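Local coordinates for USG-1 protein homolog (Pseudomonas aeruginosa, PDB 2HJS) that probably acts as an NAD- or NADP-dependent oxidoreductase of the aspartate-semialdehyde dehydrogenase family, forming a dimer, at residues A[263-276]-A[290-302]. Residues are numbered along the deposited sequence; the frame is centred on the assembly and turned at random. Where two conformers were deposited one is given.
Sequences VTRVLDATKGIEWV and GQDETYVGRVRAG
The two methyls of Val-299 divide their contacts between helix 263-269 and Trp-275 of the sheet's outermost strand, 273-275. Its CG1, anti to the backbone N (chi1 172°), meets Thr-264 CG2 at 3.7 Å and also touches Val-263 CG1; the other branch, CG2, packs against Leu-267 CD1 and lies 4.0 Å from Trp-275 NE1, at the edge of the indole and near its plane. One face of that indole rests on Thr-264 CB. Leu-267 CD1 also reaches Val-296 CG1, crossing it at about a right angle, while Val-296 CG2 turns to Ile-273 CG2 (3.8 Å). Leu-267 of the helix thus packs on the face of the sheet that carries Ile-273 and Val-296, and Val-141 of helix 133-145 also touches Val-296.

Strands 273-275 and 294-301 run parallel, as expected of a beta-alpha-beta crossover, here through helix 284-288 in the dimerisation domain. Four backbone hydrogen bonds, from Thr-294 N to Gly-272 O through to Val-276 N to Val-296 O, hold the two segments side by side. On the other face, Glu-274 CB sits over the Tyr-295 ring, 4.0 Å from its centroid in a CH-pi contact, and Val-276 CG2 meets the ring edge in plane. Beyond the last bridge a water accepts a hydrogen bond from Trp-275 NE1 (2.8 Å) and another from Val-299 N, and donates one to Val-276 O. At the far end, a bend at chi2 (-61°) folds Glu-293 back over Gly-272, and a second water links Gly-272 N to Glu-293 OE1.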
ATOM      1  N   VAL A 263     -15.335 -13.169 -13.478  1.00 47.05           N
ATOM      2  CA  VAL A 263     -13.996 -12.658 -13.248  1.00 46.71           C
ATOM      3  C   VAL A 263     -13.075 -13.757 -12.683  1.00 46.92           C
ATOM      4  O   VAL A 263     -11.982 -14.008 -13.215  1.00 46.15           O
ATOM      5  CB  VAL A 263     -14.014 -11.426 -12.288  1.00 47.12           C
ATOM      6  CG1 VAL A 263     -12.599 -11.054 -11.868  1.00 45.34           C
ATOM      7  CG2 VAL A 263     -14.703 -10.241 -12.946  1.00 47.01           C
ATOM      8  N   THR A 264     -13.532 -14.424 -11.627  1.00 46.95           N
ATOM      9  CA  THR A 264     -12.703 -15.421 -10.953  1.00 47.52           C
ATOM     10  C   THR A 264     -12.566 -16.652 -11.847  1.00 48.27           C
ATOM     11  O   THR A 264     -11.516 -17.297 -11.847  1.00 48.33           O
ATOM     12  CB  THR A 264     -13.277 -15.843  -9.572  1.00 47.67           C
ATOM     13  OG1 THR A 264     -14.561 -16.445  -9.744  1.00 48.72           O
ATOM     14  CG2 THR A 264     -13.429 -14.648  -8.630  1.00 47.23           C
ATOM     15  N   ARG A 265     -13.617 -16.972 -12.609  1.00 48.42           N
ATOM     16  CA  ARG A 265     -13.547 -18.067 -13.584  1.00 49.72           C
ATOM     17  C   ARG A 265     -12.434 -17.826 -14.640  1.00 50.09           C
ATOM     18  O   ARG A 265     -11.640 -18.728 -14.943  1.00 50.31           O
ATOM     19  CB  ARG A 265     -14.932 -18.296 -14.214  1.00 48.80           C
ATOM     20  CG  ARG A 265     -15.099 -19.568 -15.005  1.00 51.46           C
ATOM     21  CD  ARG A 265     -16.577 -19.741 -15.514  1.00 51.36           C
ATOM     22  NE  ARG A 265     -17.562 -19.834 -14.431  1.00 53.30           N
ATOM     23  CZ  ARG A 265     -18.540 -18.952 -14.163  1.00 55.54           C
ATOM     24  NH1 ARG A 265     -18.739 -17.872 -14.898  1.00 54.91           N
ATOM     25  NH2 ARG A 265     -19.362 -19.169 -13.144  1.00 55.45           N
ATOM     26  N   VAL A 266     -12.362 -16.608 -15.176  1.00 50.56           N
ATOM     27  CA  VAL A 266     -11.399 -16.267 -16.213  1.00 51.68           C
ATOM     28  C   VAL A 266      -9.980 -16.363 -15.675  1.00 52.24           C
ATOM     29  O   VAL A 266      -9.092 -16.905 -16.338  1.00 52.00           O
ATOM     30  CB  VAL A 266     -11.619 -14.825 -16.757  1.00 52.30           C
ATOM     31  CG1 VAL A 266     -10.458 -14.394 -17.667  1.00 53.72           C
ATOM     32  CG2 VAL A 266     -12.890 -14.748 -17.536  1.00 53.62           C
ATOM     33  N   LEU A 267      -9.781 -15.803 -14.482  1.00 52.98           N
ATOM     34  CA  LEU A 267      -8.496 -15.804 -13.783  1.00 53.95           C
ATOM     35  C   LEU A 267      -8.077 -17.214 -13.435  1.00 54.46           C
ATOM     36  O   LEU A 267      -6.914 -17.575 -13.573  1.00 54.36           O
ATOM     37  CB  LEU A 267      -8.591 -14.986 -12.492  1.00 53.83           C
ATOM     38  CG  LEU A 267      -8.826 -13.481 -12.660  1.00 54.44           C
ATOM     39  CD1 LEU A 267      -9.127 -12.843 -11.321  1.00 55.32           C
ATOM     40  CD2 LEU A 267      -7.641 -12.812 -13.348  1.00 55.77           C
ATOM     41  N   ASP A 268      -9.038 -18.009 -12.981  1.00 55.16           N
ATOM     42  CA  ASP A 268      -8.769 -19.395 -12.685  1.00 56.36           C
ATOM     43  C   ASP A 268      -8.359 -20.170 -13.954  1.00 56.10           C
ATOM     44  O   ASP A 268      -7.480 -21.013 -13.885  1.00 56.81           O
ATOM     45  CB  ASP A 268      -9.986 -20.032 -12.024  1.00 57.29           C
ATOM     46  CG  ASP A 268      -9.622 -21.191 -11.115  1.00 59.60           C
ATOM     47  OD1 ASP A 268      -8.428 -21.323 -10.737  1.00 60.43           O
ATOM     48  OD2 ASP A 268     -10.551 -21.953 -10.765  1.00 61.87           O
ATOM     49  N   ALA A 269      -8.973 -19.861 -15.100  1.00 55.31           N
ATOM     50  CA  ALA A 269      -8.711 -20.586 -16.360  1.00 54.79           C
ATOM     51  C   ALA A 269      -7.436 -20.124 -17.086  1.00 54.41           C
ATOM     52  O   ALA A 269      -6.956 -20.812 -17.965  1.00 54.77           O
ATOM     53  CB  ALA A 269      -9.918 -20.499 -17.297  1.00 53.84           C
ATOM     54  N   THR A 270      -6.876 -18.977 -16.709  1.00 54.28           N
ATOM     55  CA  THR A 270      -5.730 -18.426 -17.428  1.00 53.68           C
ATOM     56  C   THR A 270      -4.416 -19.013 -16.915  1.00 53.25           C
ATOM     57  O   THR A 270      -4.147 -18.973 -15.706  1.00 53.04           O
ATOM     58  CB  THR A 270      -5.697 -16.880 -17.324  1.00 53.85           C
ATOM     59  OG1 THR A 270      -6.937 -16.356 -17.817  1.00 54.07           O
ATOM     60  CG2 THR A 270      -4.536 -16.291 -18.144  1.00 53.36           C
ATOM     61  N   LYS A 271      -3.624 -19.572 -17.832  0.50 52.72           N
ATOM     62  CA  LYS A 271      -2.275 -20.057 -17.526  0.50 52.41           C
ATOM     63  C   LYS A 271      -1.417 -18.921 -16.963  0.50 51.62           C
ATOM     64  O   LYS A 271      -1.513 -17.789 -17.420  0.50 51.45           O
ATOM     65  CB  LYS A 271      -1.618 -20.647 -18.782  0.50 52.22           C
ATOM     66  CG  LYS A 271      -0.139 -20.994 -18.623  0.50 52.94           C
ATOM     67  CD  LYS A 271       0.533 -21.344 -19.943  0.50 53.27           C
ATOM     68  CE  LYS A 271       0.918 -22.814 -19.990  0.50 56.07           C
ATOM     69  NZ  LYS A 271       1.876 -23.188 -18.901  0.50 55.81           N
ATOM     70  N   GLY A 272      -0.603 -19.228 -15.959  1.00 51.40           N
ATOM     71  CA  GLY A 272       0.331 -18.262 -15.408  1.00 50.43           C
ATOM     72  C   GLY A 272      -0.285 -17.392 -14.329  1.00 51.29           C
ATOM     73  O   GLY A 272       0.436 -16.629 -13.677  1.00 51.15           O
ATOM     74  N   ILE A 273      -1.615 -17.471 -14.169  1.00 50.79           N
ATOM     75  CA  ILE A 273      -2.321 -16.765 -13.102  1.00 51.50           C
ATOM     76  C   ILE A 273      -2.857 -17.810 -12.133  1.00 51.62           C
ATOM     77  O   ILE A 273      -3.439 -18.815 -12.554  1.00 50.99           O
ATOM     78  CB  ILE A 273      -3.490 -15.901 -13.633  1.00 51.23           C
ATOM     79  CG1 ILE A 273      -2.975 -14.683 -14.399  1.00 52.03           C
ATOM     80  CG2 ILE A 273      -4.355 -15.408 -12.492  1.00 50.77           C
ATOM     81  CD1 ILE A 273      -4.079 -13.921 -15.172  1.00 52.48           C
ATOM     82  N   GLU A 274      -2.645 -17.588 -10.840  0.50 51.65           N
ATOM     83  CA  GLU A 274      -3.255 -18.439  -9.826  0.50 51.85           C
ATOM     84  C   GLU A 274      -4.305 -17.644  -9.050  0.50 51.53           C
ATOM     85  O   GLU A 274      -3.987 -16.664  -8.369  0.50 51.68           O
ATOM     86  CB  GLU A 274      -2.190 -19.042  -8.903  0.50 52.02           C
ATOM     87  CG  GLU A 274      -2.723 -20.090  -7.913  0.50 53.56           C
ATOM     88  CD  GLU A 274      -3.473 -21.254  -8.573  0.50 55.17           C
ATOM     89  OE1 GLU A 274      -4.599 -21.552  -8.124  0.50 57.39           O
ATOM     90  OE2 GLU A 274      -2.944 -21.874  -9.523  0.50 55.04           O
ATOM     91  N   TRP A 275      -5.563 -18.046  -9.191  1.00 51.38           N
ATOM     92  CA  TRP A 275      -6.652 -17.363  -8.519  1.00 50.68           C
ATOM     93  C   TRP A 275      -6.799 -17.913  -7.108  1.00 50.37           C
ATOM     94  O   TRP A 275      -6.827 -19.111  -6.920  1.00 49.47           O
ATOM     95  CB  TRP A 275      -7.985 -17.499  -9.265  1.00 50.50           C
ATOM     96  CG  TRP A 275      -9.144 -16.942  -8.420  1.00 50.11           C
ATOM     97  CD1 TRP A 275      -9.347 -15.623  -8.068  1.00 49.74           C
ATOM     98  CD2 TRP A 275     -10.191 -17.691  -7.786  1.00 49.97           C
ATOM     99  NE1 TRP A 275     -10.476 -15.515  -7.284  1.00 51.00           N
ATOM    100  CE2 TRP A 275     -11.008 -16.762  -7.087  1.00 49.47           C
ATOM    101  CE3 TRP A 275     -10.532 -19.053  -7.751  1.00 48.59           C
ATOM    102  CZ2 TRP A 275     -12.136 -17.151  -6.362  1.00 49.66           C
ATOM    103  CZ3 TRP A 275     -11.654 -19.440  -7.023  1.00 50.35           C
ATOM    104  CH2 TRP A 275     -12.450 -18.486  -6.345  1.00 48.87           C
ATOM    105  N   VAL A 276      -6.885 -17.022  -6.126  1.00 49.95           N
ATOM    106  CA  VAL A 276      -7.089 -17.417  -4.734  1.00 50.05           C
ATOM    107  C   VAL A 276      -8.418 -16.830  -4.264  1.00 50.62           C
ATOM    108  O   VAL A 276      -8.678 -15.631  -4.423  1.00 50.59           O
ATOM    109  CB  VAL A 276      -5.916 -16.947  -3.811  1.00 50.35           C
ATOM    110  CG1 VAL A 276      -6.132 -17.424  -2.354  1.00 48.63           C
ATOM    111  CG2 VAL A 276      -4.573 -17.424  -4.356  1.00 47.76           C
ATOM    112  N   GLY A 290       9.970 -16.913  -6.052  1.00 53.89           N
ATOM    113  CA  GLY A 290      10.675 -18.098  -6.549  1.00 53.02           C
ATOM    114  C   GLY A 290       9.918 -18.947  -7.551  1.00 52.81           C
ATOM    115  O   GLY A 290      10.380 -20.026  -7.932  1.00 52.84           O
ATOM    116  N   GLN A 291       8.759 -18.465  -7.997  1.00 52.45           N
ATOM    117  CA  GLN A 291       7.931 -19.258  -8.904  1.00 51.64           C
ATOM    118  C   GLN A 291       7.221 -18.415  -9.981  1.00 51.49           C
ATOM    119  O   GLN A 291       7.310 -17.177  -9.964  1.00 51.12           O
ATOM    120  CB  GLN A 291       7.013 -20.210  -8.104  1.00 52.85           C
ATOM    121  CG  GLN A 291       6.026 -19.521  -7.158  1.00 51.79           C
ATOM    122  CD  GLN A 291       4.912 -18.933  -7.953  1.00 53.65           C
ATOM    123  OE1 GLN A 291       4.147 -19.665  -8.587  1.00 55.53           O
ATOM    124  NE2 GLN A 291       4.835 -17.604  -7.986  1.00 51.79           N
ATOM    125  N   ASP A 292       6.532 -19.078 -10.909  1.00 50.97           N
ATOM    126  CA  ASP A 292       6.099 -18.452 -12.157  1.00 51.55           C
ATOM    127  C   ASP A 292       4.706 -17.844 -12.137  1.00 51.50           C
ATOM    128  O   ASP A 292       4.411 -17.009 -12.979  1.00 52.69           O
ATOM    129  CB  ASP A 292       6.126 -19.447 -13.320  1.00 51.98           C
ATOM    130  CG  ASP A 292       7.506 -20.059 -13.565  1.00 53.76           C
ATOM    131  OD1 ASP A 292       8.506 -19.610 -12.963  1.00 56.67           O
ATOM    132  OD2 ASP A 292       7.581 -21.010 -14.369  1.00 55.64           O
ATOM    133  N   GLU A 293       3.837 -18.279 -11.227  1.00 50.38           N
ATOM    134  CA  GLU A 293       2.466 -17.794 -11.199  1.00 49.86           C
ATOM    135  C   GLU A 293       2.396 -16.368 -10.668  1.00 49.19           C
ATOM    136  O   GLU A 293       3.086 -15.997  -9.721  1.00 47.82           O
ATOM    137  CB  GLU A 293       1.571 -18.688 -10.318  1.00 50.39           C
ATOM    138  CG  GLU A 293       1.658 -20.196 -10.655  1.00 54.81           C
ATOM    139  CD  GLU A 293       1.211 -20.454 -12.069  1.00 58.78           C
ATOM    140  OE1 GLU A 293       0.021 -20.202 -12.349  1.00 61.57           O
ATOM    141  OE2 GLU A 293       2.053 -20.862 -12.906  1.00 64.37           O
ATOM    142  N   THR A 294       1.533 -15.581 -11.284  1.00 48.94           N
ATOM    143  CA  THR A 294       1.103 -14.319 -10.717  1.00 48.77           C
ATOM    144  C   THR A 294      -0.199 -14.652  -9.964  1.00 48.83           C
ATOM    145  O   THR A 294      -1.149 -15.171 -10.547  1.00 49.02           O
ATOM    146  CB  THR A 294       0.866 -13.327 -11.841  1.00 48.73           C
ATOM    147  OG1 THR A 294       2.130 -12.950 -12.392  1.00 50.34           O
ATOM    148  CG2 THR A 294       0.129 -12.090 -11.372  1.00 48.08           C
ATOM    149  N   TYR A 295      -0.219 -14.375  -8.670  1.00 48.51           N
ATOM    150  CA  TYR A 295      -1.354 -14.733  -7.809  1.00 49.02           C
ATOM    151  C   TYR A 295      -2.348 -13.580  -7.715  1.00 49.28           C
ATOM    152  O   TYR A 295      -1.942 -12.440  -7.573  1.00 49.00           O
ATOM    153  CB  TYR A 295      -0.852 -15.047  -6.416  1.00 49.33           C
ATOM    154  CG  TYR A 295      -0.219 -16.396  -6.269  1.00 49.84           C
ATOM    155  CD1 TYR A 295      -0.929 -17.441  -5.691  1.00 51.82           C
ATOM    156  CD2 TYR A 295       1.092 -16.643  -6.711  1.00 50.02           C
ATOM    157  CE1 TYR A 295      -0.360 -18.701  -5.530  1.00 51.35           C
ATOM    158  CE2 TYR A 295       1.671 -17.914  -6.566  1.00 51.27           C
ATOM    159  CZ  TYR A 295       0.927 -18.929  -5.976  1.00 51.99           C
ATOM    160  OH  TYR A 295       1.457 -20.184  -5.805  1.00 53.79           O
ATOM    161  N   VAL A 296      -3.644 -13.880  -7.802  1.00 48.98           N
ATOM    162  CA  VAL A 296      -4.665 -12.846  -7.771  1.00 48.62           C
ATOM    163  C   VAL A 296      -5.726 -13.254  -6.757  1.00 49.15           C
ATOM    164  O   VAL A 296      -6.249 -14.357  -6.847  1.00 48.33           O
ATOM    165  CB  VAL A 296      -5.350 -12.644  -9.156  1.00 49.03           C
ATOM    166  CG1 VAL A 296      -6.363 -11.453  -9.102  1.00 47.36           C
ATOM    167  CG2 VAL A 296      -4.321 -12.390 -10.217  1.00 48.11           C
ATOM    168  N   GLY A 297      -6.040 -12.359  -5.815  1.00 48.74           N
ATOM    169  CA  GLY A 297      -7.100 -12.583  -4.847  1.00 48.53           C
ATOM    170  C   GLY A 297      -7.947 -11.361  -4.521  1.00 49.13           C
ATOM    171  O   GLY A 297      -7.817 -10.305  -5.160  1.00 49.06           O
ATOM    172  N   ARG A 298      -8.826 -11.531  -3.527  1.00 48.40           N
ATOM    173  CA  ARG A 298      -9.700 -10.498  -2.979  1.00 47.79           C
ATOM    174  C   ARG A 298     -10.611  -9.910  -4.042  1.00 47.50           C
ATOM    175  O   ARG A 298     -10.906  -8.719  -4.015  1.00 47.62           O
ATOM    176  CB  ARG A 298      -8.912  -9.391  -2.234  1.00 47.78           C
ATOM    177  CG  ARG A 298      -8.104  -9.858  -1.025  1.00 46.69           C
ATOM    178  CD  ARG A 298      -8.049  -8.777   0.034  1.00 47.69           C
ATOM    179  NE  ARG A 298      -9.394  -8.410   0.482  1.00 45.15           N
ATOM    180  CZ  ARG A 298      -9.735  -7.276   1.074  1.00 46.74           C
ATOM    181  NH1 ARG A 298      -8.811  -6.360   1.353  1.00 46.03           N
ATOM    182  NH2 ARG A 298     -11.015  -7.073   1.421  1.00 45.07           N
ATOM    183  N   VAL A 299     -11.031 -10.746  -4.991  1.00 47.31           N
ATOM    184  CA  VAL A 299     -11.946 -10.306  -6.042  1.00 46.33           C
ATOM    185  C   VAL A 299     -13.285 -10.021  -5.390  1.00 46.26           C
ATOM    186  O   VAL A 299     -13.886 -10.910  -4.816  1.00 46.56           O
ATOM    187  CB  VAL A 299     -12.101 -11.366  -7.164  1.00 46.53           C
ATOM    188  CG1 VAL A 299     -13.230 -10.952  -8.170  1.00 44.67           C
ATOM    189  CG2 VAL A 299     -10.779 -11.581  -7.883  1.00 44.59           C
ATOM    190  N   ARG A 300     -13.731  -8.777  -5.456  1.00 46.19           N
ATOM    191  CA  ARG A 300     -14.984  -8.365  -4.808  1.00 46.68           C
ATOM    192  C   ARG A 300     -15.516  -7.097  -5.477  1.00 46.75           C
ATOM    193  O   ARG A 300     -14.766  -6.403  -6.170  1.00 46.63           O
ATOM    194  CB  ARG A 300     -14.742  -8.089  -3.313  1.00 47.02           C
ATOM    195  CG  ARG A 300     -13.739  -6.949  -3.080  1.00 45.44           C
ATOM    196  CD  ARG A 300     -13.204  -6.948  -1.661  1.00 47.55           C
ATOM    197  NE  ARG A 300     -12.506  -5.702  -1.311  1.00 47.23           N
ATOM    198  CZ  ARG A 300     -11.241  -5.415  -1.649  1.00 49.28           C
ATOM    199  NH1 ARG A 300     -10.509  -6.256  -2.381  1.00 50.73           N
ATOM    200  NH2 ARG A 300     -10.699  -4.268  -1.265  1.00 49.81           N
ATOM    201  N   ALA A 301     -16.791  -6.798  -5.256  1.00 46.70           N
ATOM    202  CA  ALA A 301     -17.356  -5.550  -5.710  1.00 47.34           C
ATOM    203  C   ALA A 301     -17.168  -4.454  -4.650  1.00 48.65           C
ATOM    204  O   ALA A 301     -16.775  -4.742  -3.508  1.00 48.51           O
ATOM    205  CB  ALA A 301     -18.829  -5.720  -6.023  1.00 46.76           C
ATOM    206  N   GLY A 302     -17.445  -3.208  -5.042  1.00 48.69           N
ATOM    207  CA  GLY A 302     -17.503  -2.087  -4.109  1.00 49.27           C
ATOM    208  C   GLY A 302     -18.596  -2.362  -3.095  1.00 50.20           C
ATOM    209  O   GLY A 302     -19.558  -3.102  -3.382  1.00 50.02           O
TER
HETATM  210  O   HOH W   1      -1.357 -21.433 -14.482  1.00 60.80           O
HETATM  211  O   HOH W   2     -10.656 -13.765  -5.056  1.00 38.96           O
HETATM  212  O   HOH W   3      -9.303 -13.700  -1.857  1.00 54.81           O